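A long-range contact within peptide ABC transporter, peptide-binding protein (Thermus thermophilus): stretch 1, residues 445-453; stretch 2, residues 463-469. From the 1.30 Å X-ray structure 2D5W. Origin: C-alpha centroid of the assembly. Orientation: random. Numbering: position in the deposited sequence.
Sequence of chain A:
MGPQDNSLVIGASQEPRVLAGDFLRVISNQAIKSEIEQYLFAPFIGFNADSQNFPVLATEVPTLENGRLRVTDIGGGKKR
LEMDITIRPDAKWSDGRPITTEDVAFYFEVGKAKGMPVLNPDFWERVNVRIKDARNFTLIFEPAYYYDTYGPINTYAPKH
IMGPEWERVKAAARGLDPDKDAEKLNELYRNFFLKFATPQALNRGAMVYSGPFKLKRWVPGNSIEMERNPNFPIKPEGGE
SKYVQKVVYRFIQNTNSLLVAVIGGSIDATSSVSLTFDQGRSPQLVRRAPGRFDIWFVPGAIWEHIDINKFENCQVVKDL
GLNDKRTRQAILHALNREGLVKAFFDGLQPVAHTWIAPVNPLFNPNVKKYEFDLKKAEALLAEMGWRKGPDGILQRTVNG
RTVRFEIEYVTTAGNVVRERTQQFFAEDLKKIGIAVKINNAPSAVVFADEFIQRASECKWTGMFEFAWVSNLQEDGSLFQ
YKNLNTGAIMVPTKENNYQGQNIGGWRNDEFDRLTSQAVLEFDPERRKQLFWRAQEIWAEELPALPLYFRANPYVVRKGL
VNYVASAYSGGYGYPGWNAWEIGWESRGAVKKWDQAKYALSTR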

ATOM      1  N   VAL A 445      -9.036   9.207   6.419  1.00  8.64           N
ATOM      2  CA  VAL A 445     -10.435   8.807   6.514  1.00  9.67           C
ATOM      3  C   VAL A 445     -10.791   7.734   5.484  1.00  9.83           C
ATOM      4  O   VAL A 445     -11.266   6.657   5.842  1.00 10.43           O
ATOM      5  CB  VAL A 445     -11.384  10.018   6.309  1.00 10.01           C
ATOM      6  CG1 VAL A 445     -12.831   9.541   6.232  1.00 12.39           C
ATOM      7  CG2 VAL A 445     -11.228  11.001   7.459  1.00 13.11           C
ATOM      8  N   VAL A 446     -10.537   8.009   4.207  1.00  9.39           N
ATOM      9  CA  VAL A 446     -10.910   7.057   3.164  1.00  9.64           C
ATOM     10  C   VAL A 446     -10.122   5.756   3.134  1.00  9.36           C
ATOM     11  O   VAL A 446     -10.614   4.746   2.629  1.00 10.45           O
ATOM     12  CB  VAL A 446     -10.869   7.706   1.750  1.00  9.92           C
ATOM     13  CG1 VAL A 446     -11.797   8.911   1.710  1.00 10.53           C
ATOM     14  CG2 VAL A 446      -9.446   8.103   1.375  1.00 10.10           C
ATOM     15  N   PHE A 447      -8.911   5.763   3.682  1.00  8.57           N
ATOM     16  CA  PHE A 447      -8.096   4.556   3.682  1.00  9.58           C
ATOM     17  C   PHE A 447      -8.162   3.782   4.999  1.00  9.24           C
ATOM     18  O   PHE A 447      -7.445   2.800   5.180  1.00 10.68           O
ATOM     19  CB  PHE A 447      -6.648   4.899   3.317  1.00  8.28           C
ATOM     20  CG  PHE A 447      -6.489   5.450   1.919  1.00  8.33           C
ATOM     21  CD1 PHE A 447      -5.552   6.443   1.664  1.00  9.10           C
ATOM     22  CD2 PHE A 447      -7.274   4.984   0.860  1.00  9.33           C
ATOM     23  CE1 PHE A 447      -5.394   6.972   0.386  1.00  9.43           C
ATOM     24  CE2 PHE A 447      -7.120   5.509  -0.429  1.00  8.88           C
ATOM     25  CZ  PHE A 447      -6.178   6.504  -0.661  1.00  8.28           C
ATOM     26  N   ALA A 448      -9.010   4.233   5.919  1.00  9.93           N
ATOM     27  CA  ALA A 448      -9.200   3.525   7.183  1.00  9.73           C
ATOM     28  C   ALA A 448     -10.101   2.335   6.848  1.00  9.17           C
ATOM     29  O   ALA A 448     -10.982   2.438   5.980  1.00  9.59           O
ATOM     30  CB  ALA A 448      -9.870   4.428   8.208  1.00 11.93           C
ATOM     31  N   ASP A 449      -9.887   1.213   7.530  1.00  9.17           N
ATOM     32  CA  ASP A 449     -10.659   0.004   7.274  1.00  9.08           C
ATOM     33  C   ASP A 449     -12.166   0.197   7.190  1.00  9.02           C
ATOM     34  O   ASP A 449     -12.813  -0.337   6.283  1.00  9.62           O
ATOM     35  CB  ASP A 449     -10.338  -1.085   8.322  1.00 10.10           C
ATOM     36  CG  ASP A 449     -10.679  -0.677   9.761  1.00 11.15           C
ATOM     37  OD1 ASP A 449     -10.698  -1.589  10.621  1.00 12.75           O
ATOM     38  OD2 ASP A 449     -10.911   0.516  10.053  1.00 11.51           O
ATOM     39  N   GLU A 450     -12.724   0.971   8.115  1.00  9.41           N
ATOM     40  CA  GLU A 450     -14.161   1.184   8.157  1.00 10.79           C
ATOM     41  C   GLU A 450     -14.734   1.883   6.939  1.00 10.62           C
ATOM     42  O   GLU A 450     -15.952   1.989   6.799  1.00 11.42           O
ATOM     43  CB  GLU A 450     -14.550   1.916   9.443  1.00 13.07           C
ATOM     44  CG  GLU A 450     -14.169   1.130  10.690  1.00 19.73           C
ATOM     45  CD  GLU A 450     -15.003   1.489  11.901  1.00 23.04           C
ATOM     46  OE1 GLU A 450     -15.084   2.688  12.239  1.00 27.19           O
ATOM     47  OE2 GLU A 450     -15.575   0.564  12.520  1.00 26.34           O
ATOM     48  N   PHE A 451     -13.866   2.370   6.059  1.00  9.97           N
ATOM     49  CA  PHE A 451     -14.344   2.981   4.828  1.00  9.53           C
ATOM     50  C   PHE A 451     -13.948   2.110   3.637  1.00  9.53           C
ATOM     51  O   PHE A 451     -14.795   1.457   3.030  1.00 10.65           O
ATOM     52  CB  PHE A 451     -13.786   4.391   4.611  1.00 10.85           C
ATOM     53  CG  PHE A 451     -14.421   5.106   3.443  1.00 10.57           C
ATOM     54  CD1 PHE A 451     -15.663   5.719   3.577  1.00 13.42           C
ATOM     55  CD2 PHE A 451     -13.807   5.116   2.195  1.00 10.61           C
ATOM     56  CE1 PHE A 451     -16.285   6.329   2.486  1.00 13.61           C
ATOM     57  CE2 PHE A 451     -14.423   5.725   1.097  1.00 11.10           C
ATOM     58  CZ  PHE A 451     -15.663   6.330   1.245  1.00 12.17           C
ATOM     59  N   ILE A 452     -12.657   2.069   3.327  1.00  9.55           N
ATOM     60  CA  ILE A 452     -12.187   1.318   2.168  1.00  9.41           C
ATOM     61  C   ILE A 452     -12.561  -0.164   2.146  1.00  8.97           C
ATOM     62  O   ILE A 452     -12.897  -0.697   1.086  1.00  9.54           O
ATOM     63  CB  ILE A 452     -10.644   1.489   1.987  1.00  9.74           C
ATOM     64  CG1 ILE A 452     -10.181   0.801   0.700  1.00 10.28           C
ATOM     65  CG2 ILE A 452      -9.900   0.939   3.187  1.00 10.46           C
ATOM     66  CD1 ILE A 452      -8.782   1.214   0.263  1.00 13.93           C
ATOM     67  N   GLN A 453     -12.531  -0.819   3.302  1.00  8.80           N
ATOM     68  CA  GLN A 453     -12.849  -2.242   3.381  1.00  9.78           C
ATOM     69  C   GLN A 453     -14.295  -2.545   3.773  1.00  9.27           C
ATOM     70  O   GLN A 453     -14.591  -3.623   4.288  1.00  9.87           O
ATOM     71  CB  GLN A 453     -11.854  -2.926   4.337  1.00 10.19           C
ATOM     72  CG  GLN A 453     -10.462  -3.051   3.699  1.00 11.43           C
ATOM     73  CD  GLN A 453      -9.296  -3.099   4.681  1.00 11.36           C
ATOM     74  OE1 GLN A 453      -8.137  -3.130   4.262  1.00 16.26           O
ATOM     75  NE2 GLN A 453      -9.588  -3.107   5.973  1.00 11.09           N
TER
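Stretch 2 (463-469) MFEFAWV

Two edge-to-face phenylalanine pairs, and no hydrogen bond, join the strand 463-469 to the largely helical segment 445-453. The edge of F451 is directed at the face of F464, with ring centroids 5.7 Å apart and planes at 81°; the edge of F447 approaches the face of F466, at 5.5 Å and 64°. Stretch 2 is extended throughout, whereas in stretch 1 one helix ends at V446 and a short turn at F447 and A448 leads into a second, 449-452. The backbones stay well apart, I452 CA 8.8 Å from F464 CA and F447 CA 9.5 Å from F466 CA, so side chains fill the gap. The register is reversed: from F447 to I452 the chain runs broadly against the run from F464 to F466.

Along the strand, F464 and F466 point toward stretch 1, while E465 and A467 point away. F464 is the most heavily covered residue: its CZ lies 3.7 Å from V446 O, 3.8 Å from V446 CB and 3.9 Å from F447 CE2, and its CE1 lies 3.9 Å from I452 CG1. The closest approach of F466 to F447 is from its CB, 3.6 Å from F447 CZ. I452 extends the apolar contact along the strand, its CD1 4.0 Å from F466 CZ and 4.4 Å from W468 CH2.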

ATOM      1  N   MET A 463     -17.677   4.932  -7.538  1.00  9.43           N
ATOM      2  CA  MET A 463     -16.281   5.023  -7.943  1.00  9.20           C
ATOM      3  C   MET A 463     -15.412   5.516  -6.789  1.00  8.57           C
ATOM      4  O   MET A 463     -15.822   6.386  -6.024  1.00  9.31           O
ATOM      5  CB  MET A 463     -16.158   5.996  -9.117  1.00  9.45           C
ATOM      6  CG  MET A 463     -16.905   5.564 -10.372  1.00 10.16           C
ATOM      7  SD  MET A 463     -17.220   6.924 -11.543  1.00 18.69           S
ATOM      8  CE  MET A 463     -15.573   7.261 -12.151  1.00 17.91           C
ATOM      9  N   PHE A 464     -14.208   4.962  -6.682  1.00  8.66           N
ATOM     10  CA  PHE A 464     -13.268   5.338  -5.631  1.00  8.07           C
ATOM     11  C   PHE A 464     -11.887   5.361  -6.286  1.00  7.51           C
ATOM     12  O   PHE A 464     -11.324   4.312  -6.610  1.00  8.11           O
ATOM     13  CB  PHE A 464     -13.337   4.300  -4.501  1.00  9.18           C
ATOM     14  CG  PHE A 464     -12.489   4.617  -3.286  1.00  8.69           C
ATOM     15  CD1 PHE A 464     -12.445   3.712  -2.228  1.00 11.18           C
ATOM     16  CD2 PHE A 464     -11.735   5.785  -3.191  1.00  9.08           C
ATOM     17  CE1 PHE A 464     -11.670   3.959  -1.099  1.00 11.00           C
ATOM     18  CE2 PHE A 464     -10.953   6.039  -2.058  1.00  9.88           C
ATOM     19  CZ  PHE A 464     -10.922   5.124  -1.016  1.00 10.60           C
ATOM     20  N   GLU A 465     -11.358   6.561  -6.511  1.00  7.99           N
ATOM     21  CA  GLU A 465     -10.055   6.703  -7.146  1.00  8.24           C
ATOM     22  C   GLU A 465      -8.907   6.892  -6.173  1.00  8.06           C
ATOM     23  O   GLU A 465      -8.967   7.724  -5.269  1.00  8.21           O
ATOM     24  CB  GLU A 465     -10.020   7.887  -8.122  1.00  9.00           C
ATOM     25  CG  GLU A 465      -8.635   8.034  -8.772  1.00 10.14           C
ATOM     26  CD  GLU A 465      -8.509   9.188  -9.754  1.00  9.24           C
ATOM     27  OE1 GLU A 465      -9.541   9.707 -10.229  1.00 10.73           O
ATOM     28  OE2 GLU A 465      -7.356   9.564 -10.067  1.00  9.53           O
ATOM     29  N   PHE A 466      -7.860   6.105  -6.377  1.00  7.65           N
ATOM     30  CA  PHE A 466      -6.646   6.201  -5.583  1.00  7.72           C
ATOM     31  C   PHE A 466      -5.602   5.345  -6.283  1.00  7.79           C
ATOM     32  O   PHE A 466      -5.821   4.885  -7.409  1.00  8.50           O
ATOM     33  CB  PHE A 466      -6.880   5.758  -4.121  1.00  8.52           C
ATOM     34  CG  PHE A 466      -7.236   4.303  -3.951  1.00  7.77           C
ATOM     35  CD1 PHE A 466      -6.264   3.365  -3.608  1.00  8.37           C
ATOM     36  CD2 PHE A 466      -8.553   3.872  -4.106  1.00  8.09           C
ATOM     37  CE1 PHE A 466      -6.598   2.024  -3.421  1.00  8.82           C
ATOM     38  CE2 PHE A 466      -8.897   2.529  -3.922  1.00  9.18           C
ATOM     39  CZ  PHE A 466      -7.915   1.605  -3.579  1.00  8.51           C
ATOM     40  N   ALA A 467      -4.454   5.157  -5.649  1.00  7.70           N
ATOM     41  CA  ALA A 467      -3.408   4.346  -6.246  1.00  7.46           C
ATOM     42  C   ALA A 467      -2.949   3.248  -5.310  1.00  8.15           C
ATOM     43  O   ALA A 467      -2.860   3.447  -4.098  1.00  9.32           O
ATOM     44  CB  ALA A 467      -2.211   5.218  -6.622  1.00  9.87           C
ATOM     45  N   TRP A 468      -2.692   2.074  -5.877  1.00  7.75           N
ATOM     46  CA  TRP A 468      -2.145   0.967  -5.105  1.00  7.46           C
ATOM     47  C   TRP A 468      -0.644   1.009  -5.352  1.00  8.21           C
ATOM     48  O   TRP A 468      -0.206   1.147  -6.497  1.00  8.86           O
ATOM     49  CB  TRP A 468      -2.646  -0.394  -5.597  1.00  8.80           C
ATOM     50  CG  TRP A 468      -4.037  -0.753  -5.218  1.00  8.66           C
ATOM     51  CD1 TRP A 468      -5.078  -0.960  -6.068  1.00  9.20           C
ATOM     52  CD2 TRP A 468      -4.538  -1.005  -3.899  1.00  8.72           C
ATOM     53  NE1 TRP A 468      -6.198  -1.328  -5.368  1.00  8.91           N
ATOM     54  CE2 TRP A 468      -5.897  -1.364  -4.033  1.00  9.06           C
ATOM     55  CE3 TRP A 468      -3.971  -0.966  -2.616  1.00 11.08           C
ATOM     56  CZ2 TRP A 468      -6.701  -1.683  -2.935  1.00 10.40           C
ATOM     57  CZ3 TRP A 468      -4.774  -1.285  -1.520  1.00 12.25           C
ATOM     58  CH2 TRP A 468      -6.124  -1.638  -1.690  1.00 11.45           C
ATOM     59  N   VAL A 469       0.133   0.907  -4.281  1.00  8.23           N
ATOM     60  CA  VAL A 469       1.588   0.865  -4.375  1.00  9.30           C
ATOM     61  C   VAL A 469       1.909  -0.594  -4.071  1.00  9.02           C
ATOM     62  O   VAL A 469       1.578  -1.097  -2.995  1.00  9.49           O
ATOM     63  CB  VAL A 469       2.264   1.756  -3.318  1.00  9.12           C
ATOM     64  CG1 VAL A 469       3.779   1.694  -3.478  1.00 11.55           C
ATOM     65  CG2 VAL A 469       1.769   3.184  -3.452  1.00 11.23           C
TER